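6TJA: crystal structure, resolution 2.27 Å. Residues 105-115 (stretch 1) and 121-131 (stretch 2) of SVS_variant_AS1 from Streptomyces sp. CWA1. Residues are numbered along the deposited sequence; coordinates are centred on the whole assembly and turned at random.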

# COMPACT_ATOMS: atom_id res chain seq x y z
N ALA A 105 -14.18 2.04 3.58
CA ALA A 105 -14.47 3.29 2.84
C ALA A 105 -13.67 4.43 3.47
O ALA A 105 -13.04 5.21 2.71
CB ALA A 105 -15.95 3.58 2.82
N LEU A 106 -13.67 4.53 4.80
CA LEU A 106 -12.83 5.56 5.48
C LEU A 106 -11.35 5.38 5.08
O LEU A 106 -10.72 6.37 4.74
CB LEU A 106 -13.02 5.47 6.99
CG LEU A 106 -12.15 6.44 7.80
CD1 LEU A 106 -12.66 7.86 7.66
CD2 LEU A 106 -12.10 6.05 9.27
N ALA A 107 -10.81 4.16 5.16
CA ALA A 107 -9.39 3.87 4.83
C ALA A 107 -9.10 4.38 3.42
O ALA A 107 -8.00 4.93 3.17
CB ALA A 107 -9.11 2.40 4.93
N GLY A 108 -10.06 4.20 2.53
CA GLY A 108 -9.93 4.63 1.13
C GLY A 108 -9.95 6.14 1.02
O GLY A 108 -9.09 6.67 0.30
N ARG A 109 -10.87 6.80 1.72
CA ARG A 109 -11.00 8.29 1.67
C ARG A 109 -9.75 8.92 2.29
O ARG A 109 -9.20 9.82 1.68
CB ARG A 109 -12.31 8.78 2.31
CG ARG A 109 -13.58 8.43 1.53
CD ARG A 109 -14.88 9.09 1.97
NE ARG A 109 -14.97 9.15 3.41
CZ ARG A 109 -15.59 8.26 4.20
NH1 ARG A 109 -16.23 7.22 3.69
NH2 ARG A 109 -15.56 8.42 5.52
N VAL A 110 -9.28 8.45 3.45
CA VAL A 110 -8.10 9.03 4.14
C VAL A 110 -6.84 8.81 3.28
O VAL A 110 -6.08 9.78 3.05
CB VAL A 110 -7.96 8.44 5.55
CG1 VAL A 110 -6.67 8.86 6.23
CG2 VAL A 110 -9.14 8.84 6.39
N GLN A 111 -6.64 7.58 2.79
CA GLN A 111 -5.47 7.28 1.95
C GLN A 111 -5.49 8.22 0.73
O GLN A 111 -4.46 8.86 0.47
CB GLN A 111 -5.41 5.78 1.68
CG GLN A 111 -4.19 5.37 0.87
CD GLN A 111 -2.86 5.52 1.57
OE1 GLN A 111 -2.74 5.37 2.81
NE2 GLN A 111 -1.82 5.76 0.77
N ARG A 112 -6.62 8.41 0.06
CA ARG A 112 -6.71 9.27 -1.14
C ARG A 112 -6.33 10.72 -0.79
O ARG A 112 -5.54 11.31 -1.53
CB ARG A 112 -8.09 9.18 -1.80
CG ARG A 112 -8.18 9.96 -3.11
CD ARG A 112 -7.28 9.37 -4.17
NE ARG A 112 -7.11 10.20 -5.35
CZ ARG A 112 -6.14 10.05 -6.24
NH1 ARG A 112 -5.23 9.09 -6.10
NH2 ARG A 112 -6.09 10.84 -7.31
N ALA A 113 -6.81 11.24 0.33
CA ALA A 113 -6.49 12.59 0.85
C ALA A 113 -4.98 12.77 1.03
O ALA A 113 -4.48 13.90 0.77
CB ALA A 113 -7.21 12.81 2.16
N LEU A 114 -4.29 11.72 1.47
CA LEU A 114 -2.82 11.73 1.69
C LEU A 114 -2.10 11.87 0.34
O LEU A 114 -1.07 12.53 0.32
CB LEU A 114 -2.40 10.44 2.41
CG LEU A 114 -0.90 10.27 2.65
CD1 LEU A 114 -0.32 11.45 3.44
CD2 LEU A 114 -0.62 8.95 3.36
N GLU A 115 -2.64 11.27 -0.72
CA GLU A 115 -2.01 11.18 -2.06
C GLU A 115 -2.46 12.33 -2.97
O GLU A 115 -1.73 12.61 -3.92
CB GLU A 115 -2.37 9.85 -2.72
CG GLU A 115 -1.82 8.67 -1.95
CD GLU A 115 -1.80 7.32 -2.63
OE1 GLU A 115 -1.40 7.26 -3.81
OE2 GLU A 115 -2.13 6.33 -1.93
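Stretch 2 (121-131) DNGDRFVPALQ

Stretch 1 is helical throughout, from Ala105 to Glu115, and continues a helix that begins earlier in the chain. Stretch 2 starts as a loop and then turns into a helix that includes Val127 to Gln131 and runs on beyond the stretch. The two helices point in broadly the same direction. Their axes cross at -28° and come within 9.2 Å of each other. Val110 lies level with Val127, with their CA atoms 6.3 Å apart. One turn further on, Leu114 lies level with Gln131, CA to CA 6.0 Å. The contact is modest, burying 440 Å² over both sides.

The loop has two residues with positive phi, Asn122 (51°) and Gly123 (73°). Gly123 N donates to Asp121 OD2 at 2.7 Å, which ties the turn together. Asp124 is extended, with phi/psi of -103/118, and caps the helix that follows: Phe126 N donates to Asp124 OD1 at 3.2 Å.

Along stretch 1, Ala105 is out of reach of the other stretch. Leu106 is the first residue to touch it. Its CA-to-CB bond points sideways, but the end of the side chain, in the t, p rotamer, comes nearer. Leu106 CD1 lies 3.4 Å from Asp124 OD2, so a methyl group packs against the carboxylate. Ala107 and Gly108 make no contact.

Arg109 points toward stretch 2 and meets the loop. Arg109 NE is 3.5 Å from Asn122 OD1, which approaches the guanidinium obliquely. Asn122 is poorly ordered, so this position is less certain than the rest. Arg109 NH2 is 4.4 Å from Asp124 OD2, which lies at the guanidinium edge. The charges are opposite, but the distance is beyond a salt bridge.

Val110 begins the apolar part of the contact. Its two methyls reach different partners: Val110 CG2 is 4.2 Å from Val127 CG2, and Val110 CG1 is 3.6 Å from Leu130 CD2. Gln111 points away. Gln111 NE2 instead donates to Glu115 OE2 at 2.8 Å, one turn along the same helix. Arg112 is out of reach, and its guanidinium is hydrogen-bonded elsewhere in the structure.

Ala113 points toward stretch 2. Its small side chain meets the second helix directly, with Ala113 CB 3.8 Å from Val127 CG1. Its carbonyl also takes part. Gln131 NE2 donates a weak hydrogen bond to Ala113 O, at 3.4 Å and an angle of 151°. The CA-to-CB bond of Gln131 points sideways, but the end of its side chain comes nearer and makes this bond possible.

Leu114 completes the contact, with Leu114 CB 4.0 Å from Leu130 CD2. Leu130, pointing toward stretch 1, thus packs against both Val110 and Leu114, which are one helical turn apart. It has the largest covered area of any residue in the two stretches. Glu115 is out of reach. On the other helix, Pro128 points away and Ala129 is out of reach, while Val127, Leu130 and Gln131 make the helix-to-helix contacts.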

# COMPACT_ATOMS: atom_id res chain seq x y z
N ASP A 121 -12.40 16.99 2.42
CA ASP A 121 -12.62 16.22 3.62
C ASP A 121 -13.87 15.40 3.84
O ASP A 121 -13.80 14.37 4.46
CB ASP A 121 -12.31 17.04 4.87
CG ASP A 121 -13.38 17.99 5.25
OD1 ASP A 121 -13.09 19.14 5.51
OD2 ASP A 121 -14.54 17.60 5.26
N ASN A 122 -15.00 15.91 3.37
CA ASN A 122 -16.33 15.37 3.59
C ASN A 122 -16.72 15.06 5.05
O ASN A 122 -17.05 13.95 5.40
CB ASN A 122 -16.79 14.36 2.52
CG ASN A 122 -16.06 13.06 2.58
OD1 ASN A 122 -16.00 12.44 3.62
ND2 ASN A 122 -15.53 12.62 1.46
N GLY A 123 -16.68 16.09 5.87
CA GLY A 123 -17.08 16.06 7.26
C GLY A 123 -16.10 15.32 8.16
O GLY A 123 -16.44 15.00 9.29
N ASP A 124 -14.90 15.06 7.66
CA ASP A 124 -13.93 14.36 8.46
C ASP A 124 -12.88 15.26 9.04
O ASP A 124 -12.10 15.82 8.32
CB ASP A 124 -13.30 13.42 7.54
CG ASP A 124 -12.78 12.32 8.20
OD1 ASP A 124 -12.28 12.49 9.31
OD2 ASP A 124 -12.97 11.20 7.77
N ARG A 125 -12.79 15.35 10.35
CA ARG A 125 -11.87 16.35 10.95
C ARG A 125 -10.42 15.81 10.95
O ARG A 125 -9.48 16.63 11.10
CB ARG A 125 -12.36 16.70 12.36
CG ARG A 125 -12.40 15.53 13.33
CD ARG A 125 -12.79 16.02 14.72
NE ARG A 125 -12.53 15.03 15.76
CZ ARG A 125 -13.29 13.97 16.02
NH1 ARG A 125 -14.37 13.72 15.30
NH2 ARG A 125 -12.95 13.16 17.01
N PHE A 126 -10.23 14.49 10.78
CA PHE A 126 -8.88 13.89 10.70
C PHE A 126 -8.23 14.27 9.36
O PHE A 126 -7.00 14.33 9.32
CB PHE A 126 -8.92 12.39 10.97
CG PHE A 126 -9.04 12.12 12.44
CD1 PHE A 126 -7.94 12.29 13.28
CD2 PHE A 126 -10.25 11.75 13.00
CE1 PHE A 126 -8.06 12.11 14.65
CE2 PHE A 126 -10.37 11.55 14.38
CZ PHE A 126 -9.28 11.75 15.20
N VAL A 127 -9.02 14.54 8.31
CA VAL A 127 -8.48 14.62 6.92
C VAL A 127 -7.68 15.91 6.74
O VAL A 127 -6.53 15.82 6.31
CB VAL A 127 -9.54 14.38 5.84
CG1 VAL A 127 -9.18 15.02 4.50
CG2 VAL A 127 -9.81 12.90 5.69
N PRO A 128 -8.20 17.13 7.04
CA PRO A 128 -7.43 18.36 6.84
C PRO A 128 -6.10 18.35 7.61
O PRO A 128 -5.09 18.71 7.04
CB PRO A 128 -8.35 19.50 7.32
CG PRO A 128 -9.75 18.88 7.25
CD PRO A 128 -9.55 17.41 7.55
N ALA A 129 -6.10 17.86 8.85
CA ALA A 129 -4.89 17.66 9.68
C ALA A 129 -3.85 16.80 8.93
O ALA A 129 -2.65 17.22 8.86
CB ALA A 129 -5.29 17.05 11.00
N LEU A 130 -4.26 15.64 8.39
CA LEU A 130 -3.36 14.73 7.63
C LEU A 130 -2.83 15.48 6.42
O LEU A 130 -1.66 15.27 6.07
CB LEU A 130 -4.09 13.45 7.19
CG LEU A 130 -3.20 12.42 6.49
CD1 LEU A 130 -2.04 12.00 7.40
CD2 LEU A 130 -3.97 11.20 6.04
N GLN A 131 -3.66 16.29 5.77
CA GLN A 131 -3.27 16.97 4.51
C GLN A 131 -2.21 18.03 4.80
O GLN A 131 -1.36 18.27 3.90
CB GLN A 131 -4.50 17.54 3.80
CG GLN A 131 -5.32 16.47 3.09
CD GLN A 131 -6.41 17.08 2.26
OE1 GLN A 131 -7.20 17.86 2.77
NE2 GLN A 131 -6.48 16.70 0.99